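Local coordinates for protein Ion-channel modulator raklp (Rhipicephalus appendiculatus, PDB 2W8X) that modulates ion channels as a tick salivary protein, activating maxiK potassium channels, and has a highly modified Kunitz/BPTI-type fold, at the interface of chains A and B. Numbering follows the deposited sequence. Chains: chain A/B, Ion-channel modulator raklp.

The interface of chains A and B. Residues chain A 5-6, 8, 47-48; chain B 55, 57-58, 61.
B:Ser55 meets A:Asp48 through a direct hydrogen bond between two copies of this modified Kunitz-type protein. The patch sets the start of the C-terminal helix of chain B, here residues 56-63, against two loop segments of chain A. It is part of a two-fold symmetric interface, and its twin has the chains exchanged. The structure alone does not show whether this pairing exists outside the crystal.

The hydroxyl OG of B:Ser55 donates to the carboxylate OD1 of A:Asp48 at 2.6 Å, approaching nearly along the C-O axis. With chi1 at 76°, OG lies between its own backbone N and carbonyl carbon. There OG also accepts a hydrogen bond from the backbone N-H of B:Ala58, N to OG 3.0 Å, with 159° at the hydrogen. B:Ser55 thus caps the first turn of the helix while it reaches across. The nearby helix start would probably help to stabilise the carboxylate charge. An alanine in place of B:Ser55 would probably leave A:Asp48 OD1 without its direct partner across the interface and the amide of B:Ala58 without its cap.

Two waters join backbone carbonyls, and a third sits at the serine-aspartate pair. Water 1 links the carbonyl O of A:Lys5 (2.8 Å) to that of B:Ala58. Water 3 bridges the carbonyl O of A:Arg6 and that of B:Gly57. Water 2 lies 3.1 Å from B:Ser55 OG and also touches both carboxylate oxygens.

Apolar contacts run along the helix away from the polar pair. The methyl CB of B:Ala58 packs against CB of A:Lys5 at 3.8 Å and lies near CD farther along that chain. B:Met61 leaves its helix with CG anti to the backbone N (chi1 179°), then bends at both later torsions. Its CG lies 3.8 Å from A:Gly8 CA.

Separately, B:Met61 CE makes a van der Waals approach to the carbonyl O of A:Arg6 at 3.3 Å. A:Arg6 is poorly ordered, so this contact and the water 3 bridge are less certain.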
loop_
_atom_site.group_PDB
_atom_site.type_symbol
_atom_site.label_atom_id
_atom_site.label_comp_id
_atom_site.label_asym_id
_atom_site.label_seq_id
_atom_site.Cartn_x
_atom_site.Cartn_y
_atom_site.Cartn_z
ATOM N N LYS A 5 -1.890 8.990 -3.955
ATOM C CA LYS A 5 -0.558 8.490 -3.606
ATOM C C LYS A 5 0.582 9.143 -4.316
ATOM O O LYS A 5 1.714 9.099 -3.823
ATOM C CB LYS A 5 -0.474 6.957 -3.887
ATOM C CG LYS A 5 -1.199 6.241 -2.915
ATOM C CD LYS A 5 -0.625 4.864 -2.548
ATOM C CE LYS A 5 -1.242 3.887 -3.379
ATOM N NZ LYS A 5 -1.340 2.472 -2.777
ATOM N N ARG A 6 0.321 9.679 -5.507
ATOM C CA ARG A 6 1.353 10.380 -6.279
ATOM C C ARG A 6 1.625 11.738 -5.776
ATOM O O ARG A 6 2.707 12.278 -6.046
ATOM C CB ARG A 6 0.938 10.551 -7.726
ATOM C CG ARG A 6 1.167 9.379 -8.542
ATOM C CD ARG A 6 0.973 9.695 -10.004
ATOM N NE ARG A 6 2.187 10.254 -10.591
ATOM C CZ ARG A 6 2.295 10.670 -11.851
ATOM N NH1 ARG A 6 1.249 10.632 -12.679
ATOM N NH2 ARG A 6 3.455 11.149 -12.281
ATOM N N GLY A 8 0.929 12.938 -2.399
ATOM C CA GLY A 8 1.208 13.031 -0.989
ATOM C C GLY A 8 1.101 11.707 -0.266
ATOM O O GLY A 8 0.788 10.716 -0.879
ATOM N N ARG A 47 -4.056 2.251 -8.950
ATOM C CA ARG A 47 -2.666 2.205 -8.468
ATOM C C ARG A 47 -2.224 3.411 -7.645
ATOM O O ARG A 47 -1.309 3.300 -6.824
ATOM C CB ARG A 47 -1.688 2.009 -9.633
ATOM C CG ARG A 47 -1.708 0.625 -10.233
ATOM C CD ARG A 47 -0.698 0.497 -11.349
ATOM N NE ARG A 47 -0.531 -0.892 -11.767
ATOM C CZ ARG A 47 0.158 -1.259 -12.826
ATOM N NH1 ARG A 47 0.735 -0.337 -13.583
ATOM N NH2 ARG A 47 0.237 -2.536 -13.149
ATOM N N ASP A 48 -2.830 4.564 -7.889
ATOM C CA ASP A 48 -2.458 5.775 -7.192
ATOM C C ASP A 48 -3.516 6.253 -6.179
ATOM O O ASP A 48 -3.432 7.382 -5.663
ATOM C CB ASP A 48 -2.094 6.881 -8.178
ATOM C CG ASP A 48 -0.835 6.595 -8.928
ATOM O OD1 ASP A 48 0.082 6.018 -8.309
ATOM O OD2 ASP A 48 -0.751 6.963 -10.130
ATOM N N SER B 55 2.567 1.574 -7.255
ATOM C CA SER B 55 3.014 2.218 -8.468
ATOM C C SER B 55 4.373 2.858 -8.237
ATOM O O SER B 55 4.777 3.067 -7.099
ATOM C CB SER B 55 2.027 3.291 -8.891
ATOM O OG SER B 55 2.120 4.459 -8.112
ATOM N N GLY B 57 5.141 5.963 -8.974
ATOM C CA GLY B 57 4.905 7.277 -8.414
ATOM C C GLY B 57 4.534 7.293 -6.943
ATOM O O GLY B 57 4.953 8.199 -6.199
ATOM N N ALA B 58 3.813 6.258 -6.495
ATOM C CA ALA B 58 3.545 6.061 -5.077
ATOM C C ALA B 58 4.834 5.876 -4.270
ATOM O O ALA B 58 5.045 6.489 -3.234
ATOM C CB ALA B 58 2.597 4.881 -4.856
ATOM N N MET B 61 6.930 9.228 -4.163
ATOM C CA MET B 61 6.379 10.162 -3.184
ATOM C C MET B 61 6.642 9.722 -1.742
ATOM O O MET B 61 7.013 10.561 -0.887
ATOM C CB MET B 61 4.894 10.332 -3.445
ATOM C CG MET B 61 4.161 11.247 -2.496
ATOM S SD MET B 61 4.823 12.900 -2.266
ATOM C CE MET B 61 4.951 13.473 -3.918
HETATM O O HOH W 1 2.935 7.786 -1.715
HETATM O O HOH W 2 2.488 6.419 -10.447
HETATM O O HOH W 3 5.252 10.883 -7.155
#